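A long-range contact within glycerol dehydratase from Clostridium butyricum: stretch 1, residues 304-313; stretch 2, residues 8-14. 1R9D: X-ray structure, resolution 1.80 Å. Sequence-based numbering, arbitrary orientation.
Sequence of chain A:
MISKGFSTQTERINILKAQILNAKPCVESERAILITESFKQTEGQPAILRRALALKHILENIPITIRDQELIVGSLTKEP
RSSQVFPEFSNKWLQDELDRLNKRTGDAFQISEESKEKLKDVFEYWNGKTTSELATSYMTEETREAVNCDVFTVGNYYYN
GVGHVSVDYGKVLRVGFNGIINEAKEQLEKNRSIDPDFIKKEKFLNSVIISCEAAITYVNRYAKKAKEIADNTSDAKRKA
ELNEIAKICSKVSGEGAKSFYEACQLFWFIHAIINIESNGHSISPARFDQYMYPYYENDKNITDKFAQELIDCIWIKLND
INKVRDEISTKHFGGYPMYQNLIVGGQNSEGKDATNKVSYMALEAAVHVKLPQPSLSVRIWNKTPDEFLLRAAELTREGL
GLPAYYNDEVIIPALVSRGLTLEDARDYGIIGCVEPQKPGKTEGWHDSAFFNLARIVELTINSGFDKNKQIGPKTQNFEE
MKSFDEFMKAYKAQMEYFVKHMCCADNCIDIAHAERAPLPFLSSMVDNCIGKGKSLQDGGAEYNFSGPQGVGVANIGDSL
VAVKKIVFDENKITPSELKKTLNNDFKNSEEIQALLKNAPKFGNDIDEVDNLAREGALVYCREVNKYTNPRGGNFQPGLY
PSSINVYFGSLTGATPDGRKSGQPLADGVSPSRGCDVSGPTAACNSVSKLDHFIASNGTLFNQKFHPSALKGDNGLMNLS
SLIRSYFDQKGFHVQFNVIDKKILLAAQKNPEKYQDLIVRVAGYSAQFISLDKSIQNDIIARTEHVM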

# COMPACT_ATOMS: atom_id res chain seq x y z
N ASP A 304 9.78 24.29 45.97
CA ASP A 304 8.46 24.35 45.37
C ASP A 304 8.30 25.57 44.47
O ASP A 304 7.64 25.49 43.43
CB ASP A 304 7.37 24.38 46.45
CG ASP A 304 7.32 23.10 47.25
OD1 ASP A 304 7.61 22.03 46.68
OD2 ASP A 304 6.97 23.16 48.45
N LYS A 305 8.92 26.68 44.85
CA LYS A 305 8.81 27.89 44.05
C LYS A 305 9.40 27.70 42.65
O LYS A 305 8.84 28.17 41.67
CB LYS A 305 9.50 29.07 44.74
CG LYS A 305 9.29 30.38 44.01
CD LYS A 305 9.86 31.57 44.75
CE LYS A 305 9.55 32.87 44.00
NZ LYS A 305 10.10 34.07 44.67
N PHE A 306 10.54 27.01 42.56
CA PHE A 306 11.17 26.78 41.27
C PHE A 306 10.42 25.71 40.48
O PHE A 306 10.30 25.80 39.26
CB PHE A 306 12.64 26.37 41.43
CG PHE A 306 13.40 26.32 40.13
CD1 PHE A 306 13.38 27.41 39.26
CD2 PHE A 306 14.12 25.19 39.77
CE1 PHE A 306 14.06 27.37 38.05
CE2 PHE A 306 14.81 25.14 38.56
CZ PHE A 306 14.78 26.23 37.69
N ALA A 307 9.92 24.70 41.18
CA ALA A 307 9.16 23.64 40.52
C ALA A 307 7.93 24.29 39.89
O ALA A 307 7.56 23.99 38.76
CB ALA A 307 8.73 22.58 41.54
N GLN A 308 7.30 25.20 40.63
CA GLN A 308 6.13 25.89 40.13
C GLN A 308 6.48 26.80 38.95
O GLN A 308 5.71 26.90 37.99
CB GLN A 308 5.47 26.73 41.23
CG GLN A 308 4.19 27.43 40.79
CD GLN A 308 3.05 26.45 40.48
OE1 GLN A 308 2.65 25.66 41.33
NE2 GLN A 308 2.53 26.52 39.26
N GLU A 309 7.63 27.45 38.99
CA GLU A 309 8.03 28.33 37.89
C GLU A 309 8.26 27.51 36.61
O GLU A 309 7.94 27.96 35.51
CB GLU A 309 9.29 29.13 38.25
CG GLU A 309 9.76 30.10 37.17
CD GLU A 309 10.90 31.01 37.62
OE1 GLU A 309 11.76 30.55 38.39
OE2 GLU A 309 10.93 32.19 37.21
N LEU A 310 8.80 26.30 36.76
CA LEU A 310 9.05 25.44 35.61
C LEU A 310 7.73 24.99 34.99
O LEU A 310 7.60 24.92 33.76
CB LEU A 310 9.87 24.21 36.03
CG LEU A 310 11.34 24.49 36.35
CD1 LEU A 310 12.00 23.23 36.88
CD2 LEU A 310 12.04 24.98 35.10
N ILE A 311 6.75 24.68 35.83
CA ILE A 311 5.44 24.27 35.34
C ILE A 311 4.83 25.47 34.61
O ILE A 311 4.23 25.31 33.54
CB ILE A 311 4.54 23.79 36.51
CG1 ILE A 311 5.10 22.49 37.07
CG2 ILE A 311 3.10 23.59 36.02
CD1 ILE A 311 4.29 21.89 38.22
N ASP A 312 4.99 26.67 35.17
CA ASP A 312 4.46 27.86 34.52
C ASP A 312 5.08 28.04 33.14
O ASP A 312 4.40 28.44 32.20
CB ASP A 312 4.74 29.12 35.37
CG ASP A 312 3.99 29.12 36.69
OD1 ASP A 312 3.00 28.37 36.83
OD2 ASP A 312 4.40 29.89 37.59
N CYS A 313 6.37 27.74 33.02
CA CYS A 313 7.04 27.86 31.73
C CYS A 313 6.46 26.88 30.72
O CYS A 313 6.31 27.21 29.55
CB CYS A 313 8.55 27.62 31.87
SG CYS A 313 9.42 29.01 32.64
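Stretch 2, residues 8-14: TQTERIN

Residues 8-14 lie against one side of the helix 304-313, with nearly 300 residues of sequence between the two segments and 339 Å² buried in total. Stretch 2 enters extended, with Thr-8, Gln-9 and Thr-10 at phi/psi of -96/134, -76/158 and -69/159; Thr-10 is the N-cap, and a helix begins at Glu-11. The register pairs Thr-10 with Glu-309 (CA to CA 7.1 Å) and Ile-13 with Cys-313 (CA to CA 6.8 Å), so both chains advance in the same sense across the contact.

Glu-309 is the hub. Its CB points toward stretch 2, and chi1 and chi2, both t, extend the chain until OE2 meets two donors: Thr-10 OG1 donates to Glu-309 OE2 at 2.7 Å, and Arg-12 NE donates to Glu-309 OE2 at 2.9 Å in a salt bridge. Thr-10 is p at chi1 (65°), which places its hydroxyl within reach of the carboxylate. Arg-12 runs out t, t and then turns at chi3 (m, -57°), bringing the edge of its guanidinium to Glu-309. A water links the other oxygen, accepting from Arg-12 NH2 (2.8 Å) and donating to Glu-309 OE1 (2.7 Å).

Ile-13, m at both chi1 and chi2, has its CA-to-CB bond directed toward the helix and packs its CD1 against Asp-312 CB (3.5 Å), Glu-309 CG (4.2 Å) and Cys-313 SG (4.0 Å). Asp-312 is m, with OD1 held by Gln-308 NE2 at 3.1 Å, while a second water donates to Asp-312 OD2 (2.8 Å) and accepts from Thr-10 N (3.2 Å). Lys-305, t at all four chi angles, brings its CE to 4.2 Å from Thr-10 CG2. Gln-9, p then m, leads its end away from the helix, and its NE2 donates to Asn-14 OD1 at 2.8 Å.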

# COMPACT_ATOMS: atom_id res chain seq x y z
N THR A 8 1.59 34.54 43.65
CA THR A 8 2.00 35.38 42.53
C THR A 8 3.17 34.77 41.76
O THR A 8 4.15 34.31 42.36
CB THR A 8 2.40 36.79 43.02
OG1 THR A 8 1.28 37.41 43.65
CG2 THR A 8 2.86 37.66 41.85
N GLN A 9 3.06 34.76 40.44
CA GLN A 9 4.08 34.21 39.56
C GLN A 9 5.28 35.15 39.46
O GLN A 9 5.16 36.35 39.70
CB GLN A 9 3.51 33.96 38.16
CG GLN A 9 3.15 35.21 37.36
CD GLN A 9 1.92 35.93 37.88
OE1 GLN A 9 1.25 35.46 38.80
NE2 GLN A 9 1.60 37.07 37.28
N THR A 10 6.44 34.60 39.08
CA THR A 10 7.66 35.39 38.94
C THR A 10 7.57 36.35 37.76
O THR A 10 6.79 36.15 36.83
CB THR A 10 8.90 34.50 38.72
OG1 THR A 10 8.79 33.81 37.47
CG2 THR A 10 9.04 33.48 39.84
N GLU A 11 8.40 37.39 37.79
CA GLU A 11 8.42 38.37 36.72
C GLU A 11 8.75 37.68 35.39
O GLU A 11 8.30 38.11 34.34
CB GLU A 11 9.45 39.46 37.02
CG GLU A 11 9.60 40.51 35.94
CD GLU A 11 8.27 41.04 35.43
OE1 GLU A 11 7.35 41.24 36.26
OE2 GLU A 11 8.14 41.25 34.21
N ARG A 12 9.54 36.61 35.47
CA ARG A 12 9.92 35.86 34.27
C ARG A 12 8.67 35.40 33.53
O ARG A 12 8.57 35.52 32.31
CB ARG A 12 10.75 34.63 34.65
CG ARG A 12 11.26 33.85 33.43
CD ARG A 12 11.65 32.43 33.79
NE ARG A 12 12.66 32.36 34.84
CZ ARG A 12 13.94 32.69 34.67
NH1 ARG A 12 14.37 33.11 33.49
NH2 ARG A 12 14.79 32.59 35.69
N ILE A 13 7.71 34.87 34.28
CA ILE A 13 6.47 34.40 33.68
C ILE A 13 5.72 35.53 32.98
O ILE A 13 5.18 35.35 31.90
CB ILE A 13 5.56 33.74 34.75
CG1 ILE A 13 6.33 32.61 35.43
CG2 ILE A 13 4.29 33.21 34.10
CD1 ILE A 13 6.98 31.61 34.47
N ASN A 14 5.70 36.71 33.59
CA ASN A 14 5.02 37.84 32.97
C ASN A 14 5.69 38.22 31.66
O ASN A 14 5.02 38.58 30.69
CB ASN A 14 5.00 39.05 33.91
CG ASN A 14 4.25 38.78 35.20
OD1 ASN A 14 3.21 38.11 35.20
ND2 ASN A 14 4.77 39.29 36.31
O HOH W 1 6.28 31.45 38.96
O HOH W 2 14.35 31.25 38.08